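Local structure of Csc2 (Thermofilum pendens, 4TXD) at residues P90-Q95 and T239-R244; R279-G284 and K305-V310. The protein probably binds crRNA as the Cas7-family subunit of a type I-D CRISPR effector complex, and carries a zinc ion. All coordinates share one frame; numbering follows the deposited sequence. Where two conformers were deposited one is given.

Both contacts reach the same antiparallel sheet, and their centres lie about 12 Å apart. Contact 1 rests on apolar side chains: it joins strand 85-92 to strand 240-247 by an aromatic ring and two aliphatic side chains, all buried, on one face of the sheet. Contact 2 is polar and farther from the chain centre, and joins strand 277-288 to the start of helix 307-321 by a hydrogen bond; E281 and Y307 are still buried, with exposed R279 at the margin. The two meet through strand 240-247: V240 and I242, beside F241, point to the other face, where V240 CG2 packs on Y307 CD1 at 3.9 Å and I242 meets V310.

Contact 1: residues P90-Q95 and T239-R244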
ATOM      1  N   PRO A  90     -14.230   6.228  13.575  1.00 16.26           N
ATOM      2  CA  PRO A  90     -14.064   5.880  12.160  1.00 16.19           C
ATOM      3  C   PRO A  90     -12.842   5.004  11.940  1.00 18.90           C
ATOM      4  O   PRO A  90     -11.836   5.117  12.647  1.00 16.66           O
ATOM      5  CB  PRO A  90     -13.871   7.241  11.464  1.00 16.43           C
ATOM      6  CG  PRO A  90     -14.293   8.256  12.434  1.00 22.34           C
ATOM      7  CD  PRO A  90     -14.230   7.679  13.815  1.00 15.18           C
ATOM      8  N   VAL A  91     -12.933   4.144  10.939  1.00 14.95           N
ATOM      9  CA  VAL A  91     -11.831   3.253  10.609  1.00 17.22           C
ATOM     10  C   VAL A  91     -11.706   3.138   9.095  1.00 18.58           C
ATOM     11  O   VAL A  91     -12.712   3.159   8.367  1.00 18.66           O
ATOM     12  CB  VAL A  91     -12.033   1.856  11.252  1.00 18.27           C
ATOM     13  CG1 VAL A  91     -13.332   1.241  10.774  1.00 16.53           C
ATOM     14  CG2 VAL A  91     -10.861   0.932  10.949  1.00 16.19           C
ATOM     15  N   ILE A  92     -10.471   3.071   8.619  1.00 18.26           N
ATOM     16  CA  ILE A  92     -10.208   2.817   7.214  1.00 16.07           C
ATOM     17  C   ILE A  92      -9.782   1.365   7.100  1.00 16.88           C
ATOM     18  O   ILE A  92      -8.692   0.997   7.528  1.00 18.23           O
ATOM     19  CB  ILE A  92      -9.110   3.751   6.651  1.00 16.66           C
ATOM     20  CG1 ILE A  92      -9.443   5.212   6.952  1.00 17.87           C
ATOM     21  CG2 ILE A  92      -8.942   3.529   5.145  1.00 16.58           C
ATOM     22  CD1 ILE A  92      -8.312   6.184   6.604  1.00 21.39           C
ATOM     23  N   GLN A  93     -10.642   0.524   6.534  1.00 15.95           N
ATOM     24  CA  GLN A  93     -10.380  -0.911   6.461  0.61 18.39           C
ATOM     25  C   GLN A  93      -9.186  -1.219   5.537  1.00 19.44           C
ATOM     26  O   GLN A  93      -8.893  -0.452   4.607  1.00 18.67           O
ATOM     27  CB  GLN A  93     -11.639  -1.662   5.986  0.61 19.80           C
ATOM     28  CG  GLN A  93     -12.757  -1.776   7.048  0.61 21.37           C
ATOM     29  CD  GLN A  93     -13.604  -3.054   6.888  0.61 29.72           C
ATOM     30  OE1 GLN A  93     -14.389  -3.193   5.945  0.61 26.99           O
ATOM     31  NE2 GLN A  93     -13.441  -3.984   7.819  0.61 21.80           N
ATOM     32  N   PRO A  94      -8.491  -2.332   5.797  1.00 20.06           N
ATOM     33  CA  PRO A  94      -7.313  -2.736   5.014  1.00 19.55           C
ATOM     34  C   PRO A  94      -7.525  -2.715   3.494  1.00 23.56           C
ATOM     35  O   PRO A  94      -6.644  -2.241   2.780  1.00 21.70           O
ATOM     36  CB  PRO A  94      -7.044  -4.164   5.505  1.00 19.74           C
ATOM     37  CG  PRO A  94      -7.518  -4.153   6.916  1.00 20.93           C
ATOM     38  CD  PRO A  94      -8.752  -3.274   6.908  1.00 22.22           C
ATOM     39  N   GLN A  95      -8.655  -3.197   2.989  0.51 22.09           N
ATOM     40  CA  GLN A  95      -8.809  -3.222   1.534  0.51 23.02           C
ATOM     41  C   GLN A  95      -8.998  -1.816   0.938  0.51 21.42           C
ATOM     42  O   GLN A  95      -8.724  -1.603  -0.241  0.51 22.03           O
ATOM     43  CB  GLN A  95      -9.955  -4.146   1.123  0.51 23.64           C
ATOM     44  CG  GLN A  95      -9.641  -5.635   1.322  0.51 30.40           C
ATOM     45  CD  GLN A  95      -8.325  -6.073   0.673  0.51 30.97           C
ATOM     46  OE1 GLN A  95      -8.147  -5.975  -0.542  0.51 32.05           O
ATOM     47  NE2 GLN A  95      -7.401  -6.564   1.491  0.51 26.99           N
ATOM     48  N   THR A 239      -9.115  15.156  11.751  1.00 24.22           N
ATOM     49  CA  THR A 239      -9.114  13.827  12.355  1.00 19.49           C
ATOM     50  C   THR A 239      -7.857  13.086  11.948  1.00 19.03           C
ATOM     51  O   THR A 239      -7.506  13.060  10.767  1.00 21.80           O
ATOM     52  CB  THR A 239     -10.350  12.999  11.916  1.00 20.21           C
ATOM     53  OG1 THR A 239     -11.551  13.661  12.340  1.00 24.67           O
ATOM     54  CG2 THR A 239     -10.302  11.589  12.486  1.00 17.34           C
ATOM     55  N   VAL A 240      -7.184  12.466  12.905  1.00 18.27           N
ATOM     56  CA  VAL A 240      -6.016  11.668  12.543  1.00 22.55           C
ATOM     57  C   VAL A 240      -6.281  10.166  12.748  1.00 22.21           C
ATOM     58  O   VAL A 240      -6.914   9.762  13.724  1.00 20.30           O
ATOM     59  CB  VAL A 240      -4.758  12.115  13.345  1.00 22.63           C
ATOM     60  CG1 VAL A 240      -4.939  11.874  14.856  1.00 22.44           C
ATOM     61  CG2 VAL A 240      -3.519  11.387  12.829  1.00 20.53           C
ATOM     62  N   PHE A 241      -5.813   9.357  11.795  1.00 19.02           N
ATOM     63  CA  PHE A 241      -5.874   7.897  11.863  1.00 18.26           C
ATOM     64  C   PHE A 241      -4.485   7.312  12.050  1.00 17.70           C
ATOM     65  O   PHE A 241      -3.543   7.731  11.377  1.00 22.63           O
ATOM     66  CB  PHE A 241      -6.445   7.292  10.578  1.00 18.70           C
ATOM     67  CG  PHE A 241      -7.863   7.708  10.256  1.00 22.73           C
ATOM     68  CD1 PHE A 241      -8.142   8.990   9.787  1.00 18.06           C
ATOM     69  CD2 PHE A 241      -8.896   6.777  10.347  1.00 18.56           C
ATOM     70  CE1 PHE A 241      -9.434   9.358   9.463  1.00 18.34           C
ATOM     71  CE2 PHE A 241     -10.189   7.114  10.022  1.00 14.80           C
ATOM     72  CZ  PHE A 241     -10.469   8.418   9.575  1.00 19.47           C
ATOM     73  N   ILE A 242      -4.370   6.309  12.879  1.00 20.03           N
ATOM     74  CA  ILE A 242      -3.121   5.621  13.043  1.00 23.47           C
ATOM     75  C   ILE A 242      -3.097   4.345  12.219  1.00 21.33           C
ATOM     76  O   ILE A 242      -3.957   3.537  12.343  1.00 19.74           O
ATOM     77  CB  ILE A 242      -2.839   5.281  14.499  1.00 19.91           C
ATOM     78  CG1 ILE A 242      -2.770   6.545  15.327  1.00 18.36           C
ATOM     79  CG2 ILE A 242      -1.554   4.511  14.616  1.00 20.85           C
ATOM     80  CD1 ILE A 242      -2.704   6.307  16.788  1.00 21.67           C
ATOM     81  N   GLY A 243      -2.084   4.217  11.384  1.00 20.68           N
ATOM     82  CA  GLY A 243      -1.980   3.091  10.473  1.00 22.07           C
ATOM     83  C   GLY A 243      -0.721   2.276  10.683  1.00 24.54           C
ATOM     84  O   GLY A 243       0.272   2.765  11.226  1.00 22.22           O
ATOM     85  N   ARG A 244      -0.777   1.015  10.271  1.00 20.65           N
ATOM     86  CA  ARG A 244       0.387   0.135  10.312  1.00 19.72           C
ATOM     87  C   ARG A 244       0.316  -0.823   9.127  1.00 24.79           C
ATOM     88  O   ARG A 244      -0.769  -1.305   8.769  1.00 21.82           O
ATOM     89  CB  ARG A 244       0.448  -0.653  11.626  1.00 18.78           C
ATOM     90  CG  ARG A 244       1.725  -1.500  11.812  1.00 22.47           C
ATOM     91  CD  ARG A 244       1.615  -2.419  13.025  1.00 20.01           C
ATOM     92  NE  ARG A 244       0.795  -3.587  12.712  1.00 25.44           N
ATOM     93  CZ  ARG A 244       1.270  -4.807  12.488  1.00 25.33           C
ATOM     94  NH1 ARG A 244       2.579  -5.054  12.585  1.00 23.48           N
ATOM     95  NH2 ARG A 244       0.429  -5.788  12.191  1.00 22.75           N
TER
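I92 sets its delta methyl over the face of the F241 ring: I92 CD1 stands 3.9 Å from the ring centroid and only 13° off the normal, a CH-pi contact. CG1 of the same side chain presses on the rim, I92 CG1 to F241 CE2 being 3.7 Å, and the two side chains cross at about a right angle. P90 closes on the CE2-CZ corner from the opposite side of the ring plane, with P90 CB 4.0 Å from F241 CE2. Its carbonyl also approaches obliquely, P90 O to F241 CE2 3.7 Å. F241 reaches this spot with CG anti to its carbonyl carbon (chi1 -62°), which sends the ring across A204 of the intervening strand 197-204. With an alanine in place of F241, the I92 methyl would probably lose the face it rests on and a gap would open over strand 197-204.

Between the two segments, the tight part ends at these three residues. V91, between the two gripping residues, turns its side chain the other way and offers just its backbone N to the ring edge. Beyond I92 the chain swings off through Q93, the N-cap of helix 94-115, and by Q95 it is open to solvent.

The axes of segments 90-92 and 240-244 come no closer than 8.3 Å and run 37° apart in the same sense, as two strands do when both pair antiparallel with a third between them. This is next-but-one packing across the face of an antiparallel sheet, consistent with the RRM-like core of Cas7 proteins.

Contact 2: residues R279-G284 and K305-V310; sequences RVEILG and KGYEEV
A helix laid against a face of the RRM-like sheet is tied to it here by a tyrosine-carboxylate hydrogen bond, between Y307 in the first turn of helix 307-321 and E281 on strand 277-288. In the E281 conformer described, Y307 OH donates to E281 OE1 (2.5 Å). The oxygen is met on its syn side, 21° out of the carboxylate plane, and in turn lies at the edge of the tyrosine ring, close to the ring plane. Carboxylate and ring are tilted 30° from each other, and the two side chains come from opposite directions. With CG anti to its backbone N (chi1 173°), Y307 carries its hydroxyl out from the helix to the strand, past L58 and V240, which pack on the ring.

The backbones stay well apart, the nearest CA pair, E281 and Y307, being 11.8 Å apart, so the link rests on the side-chain ends. G306 holds the N-cap position, and its carbonyl accepts the first-turn bond, V310 N to G306 O 2.9 Å. R60 adds a cation-pi contact to the Y307 ring, and K311 makes a weak hydrogen bond to the hydroxyl.

In the same conformer E281 OE2 takes a salt bridge from R279 NH1, two residues back in the strand (3.2 Å), with K311 a long, weak second partner. The positive charge of R279 would probably favour the ionised carboxylate. R279, extended from CG to NE, turns one face of its guanidinium to E281 CG, while R279 NH1 brings the guanidinium edge to 3.8 Å from Y307 OH.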
ATOM      1  N   ARG A 279      -3.385  13.906   4.251  1.00 23.94           N
ATOM      2  CA  ARG A 279      -1.940  13.980   4.318  1.00 28.54           C
ATOM      3  C   ARG A 279      -1.453  12.788   5.130  1.00 23.54           C
ATOM      4  O   ARG A 279      -1.927  12.521   6.242  1.00 21.56           O
ATOM      5  CB  ARG A 279      -1.461  15.299   4.935  1.00 31.07           C
ATOM      6  CG  ARG A 279       0.054  15.398   4.983  1.00 36.70           C
ATOM      7  CD  ARG A 279       0.553  16.757   5.462  1.00 60.84           C
ATOM      8  NE  ARG A 279       2.014  16.775   5.533  1.00 67.13           N
ATOM      9  CZ  ARG A 279       2.715  16.711   6.663  1.00 71.34           C
ATOM     10  NH1 ARG A 279       2.093  16.652   7.833  1.00 60.49           N
ATOM     11  NH2 ARG A 279       4.042  16.722   6.623  1.00 65.58           N
ATOM     12  N   VAL A 280      -0.518  12.048   4.552  1.00 26.05           N
ATOM     13  CA  VAL A 280       0.014  10.863   5.190  1.00 20.21           C
ATOM     14  C   VAL A 280       1.437  11.124   5.599  1.00 26.12           C
ATOM     15  O   VAL A 280       2.203  11.708   4.832  1.00 35.03           O
ATOM     16  CB  VAL A 280      -0.034   9.629   4.243  1.00 27.65           C
ATOM     17  CG1 VAL A 280       0.579   8.409   4.919  1.00 28.90           C
ATOM     18  CG2 VAL A 280      -1.483   9.348   3.785  1.00 21.53           C
ATOM     19  N   GLU A 281       1.801  10.710   6.802  1.00 26.67           N
ATOM     20  CA  GLU A 281       3.184  10.817   7.257  0.62 33.96           C
ATOM     21  C   GLU A 281       3.701   9.486   7.765  1.00 26.60           C
ATOM     22  O   GLU A 281       3.078   8.868   8.628  1.00 26.71           O
ATOM     23  CB  GLU A 281       3.316  11.846   8.375  0.62 32.89           C
ATOM     24  CG  GLU A 281       2.701  13.182   8.091  0.62 31.92           C
ATOM     25  CD  GLU A 281       2.571  13.987   9.362  0.62 42.56           C
ATOM     26  OE1 GLU A 281       1.481  13.959   9.980  0.62 23.84           O
ATOM     27  OE2 GLU A 281       3.573  14.621   9.754  0.62 34.86           O
ATOM     28  N   ILE A 282       4.847   9.050   7.244  1.00 26.98           N
ATOM     29  CA  ILE A 282       5.510   7.859   7.780  1.00 23.67           C
ATOM     30  C   ILE A 282       6.243   8.270   9.057  1.00 29.07           C
ATOM     31  O   ILE A 282       6.997   9.246   9.049  1.00 31.06           O
ATOM     32  CB  ILE A 282       6.527   7.240   6.777  1.00 23.94           C
ATOM     33  CG1 ILE A 282       5.920   7.126   5.373  1.00 31.01           C
ATOM     34  CG2 ILE A 282       7.063   5.907   7.303  1.00 25.38           C
ATOM     35  CD1 ILE A 282       4.776   6.131   5.272  1.00 31.94           C
ATOM     36  N   LEU A 283       6.041   7.542  10.135  1.00 23.50           N
ATOM     37  CA  LEU A 283       6.696   7.842  11.380  1.00 29.54           C
ATOM     38  C   LEU A 283       7.869   6.944  11.718  1.00 35.57           C
ATOM     39  O   LEU A 283       8.772   7.347  12.389  1.00 29.71           O
ATOM     40  CB  LEU A 283       5.722   7.813  12.532  1.00 26.37           C
ATOM     41  CG  LEU A 283       4.580   8.804  12.462  1.00 26.45           C
ATOM     42  CD1 LEU A 283       3.801   8.752  13.737  1.00 30.93           C
ATOM     43  CD2 LEU A 283       5.075  10.193  12.205  1.00 30.39           C
ATOM     44  N   GLY A 284       7.830   5.713  11.274  1.00 27.53           N
ATOM     45  CA  GLY A 284       8.873   4.790  11.682  1.00 28.88           C
ATOM     46  C   GLY A 284       8.771   3.409  11.082  1.00 40.13           C
ATOM     47  O   GLY A 284       7.687   2.972  10.675  1.00 27.59           O
ATOM     48  N   LYS A 305      -7.382  11.627  21.895  1.00 20.92           N
ATOM     49  CA  LYS A 305      -6.374  12.632  21.661  1.00 19.02           C
ATOM     50  C   LYS A 305      -6.306  13.152  20.240  1.00 28.20           C
ATOM     51  O   LYS A 305      -6.591  12.455  19.331  1.00 23.51           O
ATOM     52  CB  LYS A 305      -5.006  12.133  22.073  1.00 23.88           C
ATOM     53  CG  LYS A 305      -4.907  11.578  23.468  1.00 28.90           C
ATOM     54  CD  LYS A 305      -5.629  12.432  24.466  1.00 29.59           C
ATOM     55  CE  LYS A 305      -5.514  11.871  25.869  1.00 29.98           C
ATOM     56  NZ  LYS A 305      -6.224  12.680  26.874  1.00 28.07           N
ATOM     57  N   GLY A 306      -5.903  14.402  20.100  1.00 25.13           N
ATOM     58  CA  GLY A 306      -5.813  15.056  18.818  1.00 27.84           C
ATOM     59  C   GLY A 306      -4.475  14.940  18.122  1.00 24.37           C
ATOM     60  O   GLY A 306      -3.573  14.401  18.658  1.00 27.56           O
ATOM     61  N   TYR A 307      -4.393  15.458  16.910  1.00 26.69           N
ATOM     62  CA  TYR A 307      -3.256  15.250  16.038  1.00 28.28           C
ATOM     63  C   TYR A 307      -1.873  15.448  16.664  1.00 30.59           C
ATOM     64  O   TYR A 307      -1.061  14.589  16.618  1.00 25.40           O
ATOM     65  CB  TYR A 307      -3.383  16.056  14.748  1.00 27.77           C
ATOM     66  CG  TYR A 307      -2.159  16.021  13.876  1.00 30.94           C
ATOM     67  CD1 TYR A 307      -1.860  14.919  13.110  1.00 28.70           C
ATOM     68  CD2 TYR A 307      -1.303  17.091  13.820  1.00 35.89           C
ATOM     69  CE1 TYR A 307      -0.740  14.882  12.318  1.00 33.13           C
ATOM     70  CE2 TYR A 307      -0.193  17.073  13.032  1.00 39.64           C
ATOM     71  CZ  TYR A 307       0.100  15.964  12.288  1.00 39.99           C
ATOM     72  OH  TYR A 307       1.191  15.940  11.505  1.00 33.30           O
ATOM     73  N   GLU A 308      -1.629  16.614  17.229  1.00 33.79           N
ATOM     74  CA  GLU A 308      -0.318  16.917  17.763  1.00 28.25           C
ATOM     75  C   GLU A 308       0.032  16.052  18.941  1.00 24.35           C
ATOM     76  O   GLU A 308       1.129  15.618  19.047  1.00 32.49           O
ATOM     77  CB  GLU A 308      -0.175  18.394  18.089  1.00 34.66           C
ATOM     78  CG  GLU A 308      -0.361  19.302  16.903  1.00 40.49           C
ATOM     79  CD  GLU A 308       0.822  19.308  15.962  1.00 44.14           C
ATOM     80  OE1 GLU A 308       1.868  18.795  16.334  1.00 42.83           O
ATOM     81  OE2 GLU A 308       0.690  19.822  14.857  1.00 40.79           O
ATOM     82  N   GLU A 309      -0.914  15.793  19.815  1.00 25.48           N
ATOM     83  CA  GLU A 309      -0.658  14.955  20.956  1.00 23.66           C
ATOM     84  C   GLU A 309      -0.385  13.517  20.524  1.00 31.26           C
ATOM     85  O   GLU A 309       0.488  12.862  21.014  1.00 28.81           O
ATOM     86  CB  GLU A 309      -1.791  15.021  21.949  1.00 24.97           C
ATOM     87  CG  GLU A 309      -1.512  14.271  23.211  1.00 30.61           C
ATOM     88  CD  GLU A 309      -2.510  14.543  24.314  1.00 33.54           C
ATOM     89  OE1 GLU A 309      -3.370  15.381  24.152  1.00 39.12           O
ATOM     90  OE2 GLU A 309      -2.436  13.888  25.327  1.00 45.14           O
ATOM     91  N   VAL A 310      -1.172  13.044  19.587  1.00 31.09           N
ATOM     92  CA  VAL A 310      -0.990  11.710  19.069  1.00 25.42           C
ATOM     93  C   VAL A 310       0.396  11.545  18.470  1.00 24.25           C
ATOM     94  O   VAL A 310       1.050  10.611  18.741  1.00 25.48           O
ATOM     95  CB  VAL A 310      -2.073  11.368  18.038  1.00 26.19           C
ATOM     96  CG1 VAL A 310      -1.748  10.099  17.288  1.00 20.64           C
ATOM     97  CG2 VAL A 310      -3.399  11.229  18.715  1.00 24.33           C
TER